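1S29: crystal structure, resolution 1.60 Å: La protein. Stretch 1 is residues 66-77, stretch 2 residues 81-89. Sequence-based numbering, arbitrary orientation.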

ATOM      1  N   VAL A  66       5.744  -0.764  -6.301  1.00  8.18           N
ATOM      2  CA  VAL A  66       5.001  -0.797  -5.052  1.00  7.79           C
ATOM      3  C   VAL A  66       4.893  -2.243  -4.570  1.00  8.58           C
ATOM      4  O   VAL A  66       4.949  -2.502  -3.378  1.00  8.04           O
ATOM      5  N   VAL A  67       4.761  -3.184  -5.501  1.00  8.48           N
ATOM      6  CA  VAL A  67       4.668  -4.594  -5.128  1.00  9.96           C
ATOM      7  C   VAL A  67       5.953  -5.037  -4.422  1.00  9.64           C
ATOM      8  O   VAL A  67       5.908  -5.694  -3.374  1.00  9.82           O
ATOM      9  N   GLU A  68       7.099  -4.667  -4.987  1.00 10.73           N
ATOM     10  CA  GLU A  68       8.385  -5.039  -4.402  1.00 11.13           C
ATOM     11  C   GLU A  68       8.592  -4.385  -3.040  1.00 11.04           C
ATOM     12  O   GLU A  68       9.135  -4.995  -2.114  1.00 13.12           O
ATOM     13  N   ALA A  69       8.157  -3.140  -2.922  1.00 10.45           N
ATOM     14  CA  ALA A  69       8.295  -2.415  -1.671  1.00  9.69           C
ATOM     15  C   ALA A  69       7.429  -3.011  -0.567  1.00 10.50           C
ATOM     16  O   ALA A  69       7.836  -3.074   0.591  1.00  9.90           O
ATOM     17  N   ILE A  70       6.232  -3.452  -0.935  1.00 11.39           N
ATOM     18  CA  ILE A  70       5.287  -4.003   0.025  1.00 12.07           C
ATOM     19  C   ILE A  70       5.523  -5.439   0.474  1.00 11.77           C
ATOM     20  O   ILE A  70       5.336  -5.753   1.643  1.00 12.47           O
ATOM     21  N   ARG A  71       5.943  -6.302  -0.444  1.00 12.57           N
ATOM     22  CA  ARG A  71       6.121  -7.718  -0.130  1.00 13.48           C
ATOM     23  C   ARG A  71       6.686  -8.103   1.242  1.00 13.25           C
ATOM     24  O   ARG A  71       6.112  -8.941   1.932  1.00 14.56           O
ATOM     25  N   PRO A  72       7.814  -7.504   1.659  1.00 13.52           N
ATOM     26  CA  PRO A  72       8.421  -7.826   2.959  1.00 13.01           C
ATOM     27  C   PRO A  72       7.569  -7.563   4.198  1.00 12.93           C
ATOM     28  O   PRO A  72       7.845  -8.099   5.272  1.00 14.48           O
ATOM     29  N   SER A  73       6.543  -6.733   4.054  1.00 11.71           N
ATOM     30  CA  SER A  73       5.695  -6.369   5.180  1.00 11.09           C
ATOM     31  C   SER A  73       4.988  -7.529   5.867  1.00 11.93           C
ATOM     32  O   SER A  73       4.568  -8.490   5.225  1.00 12.39           O
ATOM     33  N   GLU A  74       4.858  -7.421   7.185  1.00 13.12           N
ATOM     34  CA  GLU A  74       4.183  -8.437   7.977  1.00 16.09           C
ATOM     35  C   GLU A  74       2.822  -7.887   8.398  1.00 15.79           C
ATOM     36  O   GLU A  74       2.036  -8.574   9.049  1.00 18.49           O
ATOM     37  N   LYS A  75       2.547  -6.644   8.012  1.00 13.75           N
ATOM     38  CA  LYS A  75       1.291  -5.991   8.352  1.00 13.05           C
ATOM     39  C   LYS A  75       0.365  -5.914   7.148  1.00 11.75           C
ATOM     40  O   LYS A  75      -0.821  -5.611   7.285  1.00 12.57           O
ATOM     41  N   LEU A  76       0.914  -6.178   5.966  1.00 10.55           N
ATOM     42  CA  LEU A  76       0.143  -6.121   4.726  1.00 10.36           C
ATOM     43  C   LEU A  76       0.229  -7.444   3.980  1.00 10.71           C
ATOM     44  O   LEU A  76       1.191  -8.192   4.144  1.00 11.64           O
ATOM     45  N   VAL A  77      -0.779  -7.719   3.155  1.00  9.56           N
ATOM     46  CA  VAL A  77      -0.823  -8.945   2.359  1.00 10.09           C
ATOM     47  C   VAL A  77      -1.222  -8.579   0.933  1.00  9.37           C
ATOM     48  O   VAL A  77      -2.232  -7.897   0.726  1.00  8.61           O
ATOM     49  N   ASP A  81      -2.753 -11.988  -7.439  1.00 17.69           N
ATOM     50  CA  ASP A  81      -2.322 -11.393  -8.703  1.00 16.49           C
ATOM     51  C   ASP A  81      -1.414 -10.171  -8.561  1.00 16.86           C
ATOM     52  O   ASP A  81      -1.009  -9.573  -9.556  1.00 17.28           O
ATOM     53  N   GLY A  82      -1.107  -9.799  -7.324  1.00 15.64           N
ATOM     54  CA  GLY A  82      -0.238  -8.661  -7.086  1.00 15.48           C
ATOM     55  C   GLY A  82      -0.748  -7.306  -7.547  1.00 14.15           C
ATOM     56  O   GLY A  82       0.045  -6.405  -7.818  1.00 14.93           O
ATOM     57  N   LEU A  83      -2.064  -7.144  -7.639  1.00 11.56           N
ATOM     58  CA  LEU A  83      -2.620  -5.869  -8.060  1.00  9.80           C
ATOM     59  C   LEU A  83      -3.301  -5.164  -6.892  1.00  7.57           C
ATOM     60  O   LEU A  83      -3.684  -4.003  -7.006  1.00  6.68           O
HETATM   61  N   MSE A  84      -3.439  -5.868  -5.772  1.00  6.54           N
HETATM   62  CA  MSE A  84      -4.093  -5.286  -4.598  1.00  6.39           C
HETATM   63  C   MSE A  84      -3.372  -5.628  -3.299  1.00  6.87           C
HETATM   64  O   MSE A  84      -2.527  -6.517  -3.248  1.00  7.59           O
ATOM     65  N   VAL A  85      -3.715  -4.912  -2.233  1.00  5.62           N
ATOM     66  CA  VAL A  85      -3.113  -5.171  -0.935  1.00  5.26           C
ATOM     67  C   VAL A  85      -4.167  -4.959   0.145  1.00  5.64           C
ATOM     68  O   VAL A  85      -5.074  -4.147  -0.017  1.00  5.12           O
ATOM     69  N   ARG A  86      -4.051  -5.711   1.235  1.00  5.88           N
ATOM     70  CA  ARG A  86      -4.988  -5.605   2.346  1.00  6.32           C
ATOM     71  C   ARG A  86      -4.238  -5.644   3.670  1.00  6.88           C
ATOM     72  O   ARG A  86      -3.067  -6.031   3.722  1.00  8.13           O
ATOM     73  N   ARG A  87      -4.909  -5.218   4.734  1.00  7.52           N
ATOM     74  CA  ARG A  87      -4.313  -5.263   6.056  1.00  8.45           C
ATOM     75  C   ARG A  87      -4.271  -6.721   6.471  1.00 10.06           C
ATOM     76  O   ARG A  87      -5.140  -7.516   6.083  1.00 10.33           O
ATOM     77  N   ARG A  88      -3.267  -7.067   7.263  1.00 11.34           N
ATOM     78  CA  ARG A  88      -3.129  -8.420   7.772  1.00 14.03           C
ATOM     79  C   ARG A  88      -4.194  -8.573   8.857  1.00 14.33           C
ATOM     80  O   ARG A  88      -4.851  -9.613   8.967  1.00 13.93           O
ATOM     81  N   ASP A  89      -4.373  -7.508   9.635  1.00 15.74           N
ATOM     82  CA  ASP A  89      -5.322  -7.489  10.749  1.00 18.91           C
ATOM     83  C   ASP A  89      -6.657  -6.816  10.446  1.00 19.50           C
ATOM     84  O   ASP A  89      -6.733  -5.887   9.648  1.00 18.95           O
TER

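The two stretches of this La protein meet through a short antiparallel pairing in which the backbone satisfies itself and the side chains fill the space around it. Val77 and Arg86 form a hydrogen-bonded pair: Val77 N donates to Arg86 O (2.9 Å) and Arg86 N donates to Val77 O (2.9 Å). The same two carbonyls also receive CA-H...O contacts, Leu76 CA lying 3.4 Å from Arg86 O and Val85 CA 3.3 Å from Val77 O. Beyond the strand, Arg88 N donates to Lys75 O at 2.8 Å, extending the ladder past the non-hydrogen-bonded pair Leu76 and Arg87, whose side chains diverge.

Val85 (chi1 p) points toward stretch 1 and is buried. Its CG2 packs 3.7 Å from Leu76 CB and 4.1 Å from Ile70 CG2, so one methyl contacts both the end of the helix and the start of the strand. Ile70 (m, t) also points toward its partner, whereas Leu76 (m, t) leads away overall and touches Val85 through its CB. Further along, Val67 (t) is set sideways, with CG2 3.4 Å from Gly82 O. Gly82 has a positive phi, a conformation that favours glycine.

Val77 (t) and Arg86 (p, t, t) project from the same side of the sheet. Val77 CG1 lies over one face of the Arg86 guanidinium, 3.7 Å from NH2, an apolar cover that leaves the group's edge free for polar partners; Arg86 NH1 donates to Arg87 O at 3.1 Å. The other Val77 methyl, CG2, rests 3.6 Å from Arg88 CD. Arg88 (t, p, t) starts toward stretch 1, where its CG lies 3.8 Å from Glu74 O, but its end leads away.

Arg87 (m, t, p) turns away from stretch 1 and bonds within its own stretch: NE donates to Asp89 O at 2.9 Å, and NH2 reaches the same oxygen in a weak bond of 3.2 Å. In the turn leading to the strand, Ser73 OG (chi1 t) accepts from Lys75 N at 3.1 Å and, weakly, from Leu76 N at 3.2 Å. The CA-to-CB bond of Lys75 (m, t, t, p) points away from stretch 2; the contact is made by its carbonyl, with Lys75 O accepting from Arg88 N at 2.8 Å.

Two waters join the stretches at this end. Water 1 donates to Glu74 O (3.1 Å) and, weakly, to Asp89 OD2 (3.5 Å). Water 2 accepts from Asp89 N at 2.9 Å and lies 3.2 Å from Lys75 O and 3.1 Å from Asp89 OD2. Away from the interface, Arg71 NH1 and Glu68 OE2 form a salt bridge at 2.8 Å.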

ATOM      1  CB  VAL A  66       3.588  -0.189  -5.217  1.00  8.44           C
ATOM      2  CG1 VAL A  66       2.828  -0.258  -3.902  1.00  9.07           C
ATOM      3  CG2 VAL A  66       3.704   1.256  -5.667  1.00  8.92           C
ATOM      4  CB  VAL A  67       4.443  -5.501  -6.371  1.00 10.39           C
ATOM      5  CG1 VAL A  67       4.550  -6.964  -5.980  1.00 13.07           C
ATOM      6  CG2 VAL A  67       3.082  -5.233  -6.972  1.00 11.41           C
ATOM      7  CB  GLU A  68       9.522  -4.641  -5.344  1.00 12.88           C
ATOM      8  CG  GLU A  68       9.404  -5.272  -6.711  1.00 13.65           C
ATOM      9  CD  GLU A  68       9.242  -6.778  -6.635  1.00 15.29           C
ATOM     10  OE1 GLU A  68       8.281  -7.298  -7.243  1.00 17.04           O
ATOM     11  OE2 GLU A  68      10.072  -7.437  -5.969  1.00 17.20           O
ATOM     12  CB  ALA A  69       7.922  -0.949  -1.883  1.00 10.16           C
ATOM     13  CB  ILE A  70       3.855  -4.028  -0.543  1.00 11.56           C
ATOM     14  CG1 ILE A  70       3.397  -2.611  -0.895  1.00 14.39           C
ATOM     15  CG2 ILE A  70       2.901  -4.674   0.450  1.00 14.20           C
ATOM     16  CD1 ILE A  70       2.102  -2.565  -1.676  1.00 12.49           C
ATOM     17  CB  ARG A  71       6.937  -8.425  -1.224  1.00 15.24           C
ATOM     18  CG  ARG A  71       6.908  -9.947  -1.057  1.00 19.28           C
ATOM     19  CD  ARG A  71       7.697 -10.704  -2.118  1.00 21.20           C
ATOM     20  NE  ARG A  71       7.162 -10.536  -3.467  1.00 22.21           N
ATOM     21  CZ  ARG A  71       7.627  -9.658  -4.349  1.00 22.08           C
ATOM     22  NH1 ARG A  71       8.639  -8.864  -4.024  1.00 24.34           N
ATOM     23  NH2 ARG A  71       7.090  -9.578  -5.560  1.00 21.73           N
ATOM     24  CB  PRO A  72       9.681  -6.960   2.974  1.00 13.14           C
ATOM     25  CG  PRO A  72      10.008  -6.804   1.524  1.00 12.62           C
ATOM     26  CD  PRO A  72       8.658  -6.553   0.918  1.00 12.67           C
ATOM     27  CB  SER A  73       4.650  -5.346   4.738  1.00 10.40           C
ATOM     28  OG  SER A  73       3.862  -4.952   5.841  1.00 10.85           O
ATOM     29  CB  GLU A  74       5.016  -8.783   9.216  1.00 18.71           C
ATOM     30  CG  GLU A  74       6.450  -9.182   8.882  1.00 24.82           C
ATOM     31  CD  GLU A  74       7.295  -9.482  10.109  1.00 28.47           C
ATOM     32  OE1 GLU A  74       7.464  -8.585  10.968  1.00 31.23           O
ATOM     33  OE2 GLU A  74       7.802 -10.620  10.212  1.00 30.64           O
ATOM     34  CB  LYS A  75       1.551  -4.568   8.861  1.00 15.02           C
ATOM     35  CG  LYS A  75       2.449  -4.491  10.080  1.00 16.74           C
ATOM     36  CD  LYS A  75       2.677  -3.048  10.496  1.00 20.69           C
ATOM     37  CE  LYS A  75       3.518  -2.954  11.757  1.00 22.90           C
ATOM     38  NZ  LYS A  75       4.891  -3.509  11.564  1.00 25.21           N
ATOM     39  CB  LEU A  76       0.689  -5.010   3.825  1.00 10.52           C
ATOM     40  CG  LEU A  76       0.738  -3.592   4.403  1.00  9.80           C
ATOM     41  CD1 LEU A  76       1.688  -2.746   3.574  1.00 11.78           C
ATOM     42  CD2 LEU A  76      -0.660  -2.977   4.419  1.00 11.17           C
ATOM     43  CB  VAL A  77      -1.872  -9.948   2.899  1.00 10.49           C
ATOM     44  CG1 VAL A  77      -1.876 -11.204   2.038  1.00 12.61           C
ATOM     45  CG2 VAL A  77      -1.577 -10.297   4.338  1.00 11.98           C
ATOM     46  CB  ASP A  81      -3.534 -11.027  -9.575  1.00 16.48           C
ATOM     47  CG  ASP A  81      -4.384  -9.916  -8.978  1.00 16.33           C
ATOM     48  OD1 ASP A  81      -3.952  -9.280  -7.994  1.00 14.11           O
ATOM     49  OD2 ASP A  81      -5.488  -9.670  -9.508  1.00 15.18           O
ATOM     50  CB  LEU A  83      -3.627  -6.069  -9.199  1.00 11.34           C
ATOM     51  CG  LEU A  83      -3.085  -6.720 -10.471  1.00 14.41           C
ATOM     52  CD1 LEU A  83      -4.161  -6.674 -11.534  1.00 14.39           C
ATOM     53  CD2 LEU A  83      -1.840  -5.997 -10.956  1.00 16.21           C
HETATM   54  CB  MSE A  84      -5.545  -5.774  -4.506  1.00  6.97           C
HETATM   55  CG  MSE A  84      -6.327  -5.674  -5.805  1.00  7.61           C
HETATM   56 SE   MSE A  84      -8.204  -6.157  -5.614  1.00 14.74          SE
HETATM   57  CE  MSE A  84      -8.868  -4.414  -5.072  1.00  8.19           C
ATOM     58  CB  VAL A  85      -1.904  -4.231  -0.674  1.00  6.21           C
ATOM     59  CG1 VAL A  85      -2.364  -2.779  -0.616  1.00  6.32           C
ATOM     60  CG2 VAL A  85      -1.199  -4.641   0.622  1.00  8.04           C
ATOM     61  CB  ARG A  86      -5.993  -6.759   2.314  1.00  5.71           C
ATOM     62  CG  ARG A  86      -5.373  -8.139   2.537  1.00  8.55           C
ATOM     63  CD  ARG A  86      -6.455  -9.201   2.538  1.00  9.88           C
ATOM     64  NE  ARG A  86      -5.918 -10.559   2.627  1.00 11.42           N
ATOM     65  CZ  ARG A  86      -5.391 -11.096   3.723  1.00 12.54           C
ATOM     66  NH1 ARG A  86      -5.316 -10.400   4.847  1.00 11.88           N
ATOM     67  NH2 ARG A  86      -4.949 -12.348   3.700  1.00 13.79           N
ATOM     68  CB  ARG A  87      -5.169  -4.517   7.080  1.00  9.46           C
ATOM     69  CG  ARG A  87      -5.062  -3.017   7.066  1.00  9.86           C
ATOM     70  CD  ARG A  87      -6.199  -2.432   7.893  1.00  8.89           C
ATOM     71  NE  ARG A  87      -6.340  -3.090   9.189  1.00 10.87           N
ATOM     72  CZ  ARG A  87      -5.858  -2.617  10.337  1.00 11.95           C
ATOM     73  NH1 ARG A  87      -5.193  -1.467  10.367  1.00  9.96           N
ATOM     74  NH2 ARG A  87      -6.050  -3.294  11.463  1.00 12.43           N
ATOM     75  CB  ARG A  88      -1.742  -8.595   8.391  1.00 16.40           C
ATOM     76  CG  ARG A  88      -1.446  -9.988   8.931  1.00 21.31           C
ATOM     77  CD  ARG A  88      -1.061 -10.948   7.816  1.00 24.33           C
ATOM     78  NE  ARG A  88      -0.672 -12.256   8.334  1.00 27.66           N
ATOM     79  CZ  ARG A  88      -1.518 -13.258   8.559  1.00 29.84           C
ATOM     80  NH1 ARG A  88      -2.811 -13.106   8.308  1.00 30.14           N
ATOM     81  NH2 ARG A  88      -1.069 -14.412   9.040  1.00 30.38           N
ATOM     82  CB  ASP A  89      -4.687  -6.798  11.957  1.00 21.59           C
ATOM     83  CG  ASP A  89      -3.318  -7.351  12.289  1.00 24.20           C
ATOM     84  OD1 ASP A  89      -3.180  -8.588  12.354  1.00 25.50           O
ATOM     85  OD2 ASP A  89      -2.378  -6.546  12.490  1.00 28.34           O
TER
HETATM   86  O   HOH W   1       0.754  -7.884  11.804  1.00 31.00           O
HETATM   87  O   HOH W   2      -2.791  -5.126   9.741  1.00 17.44           O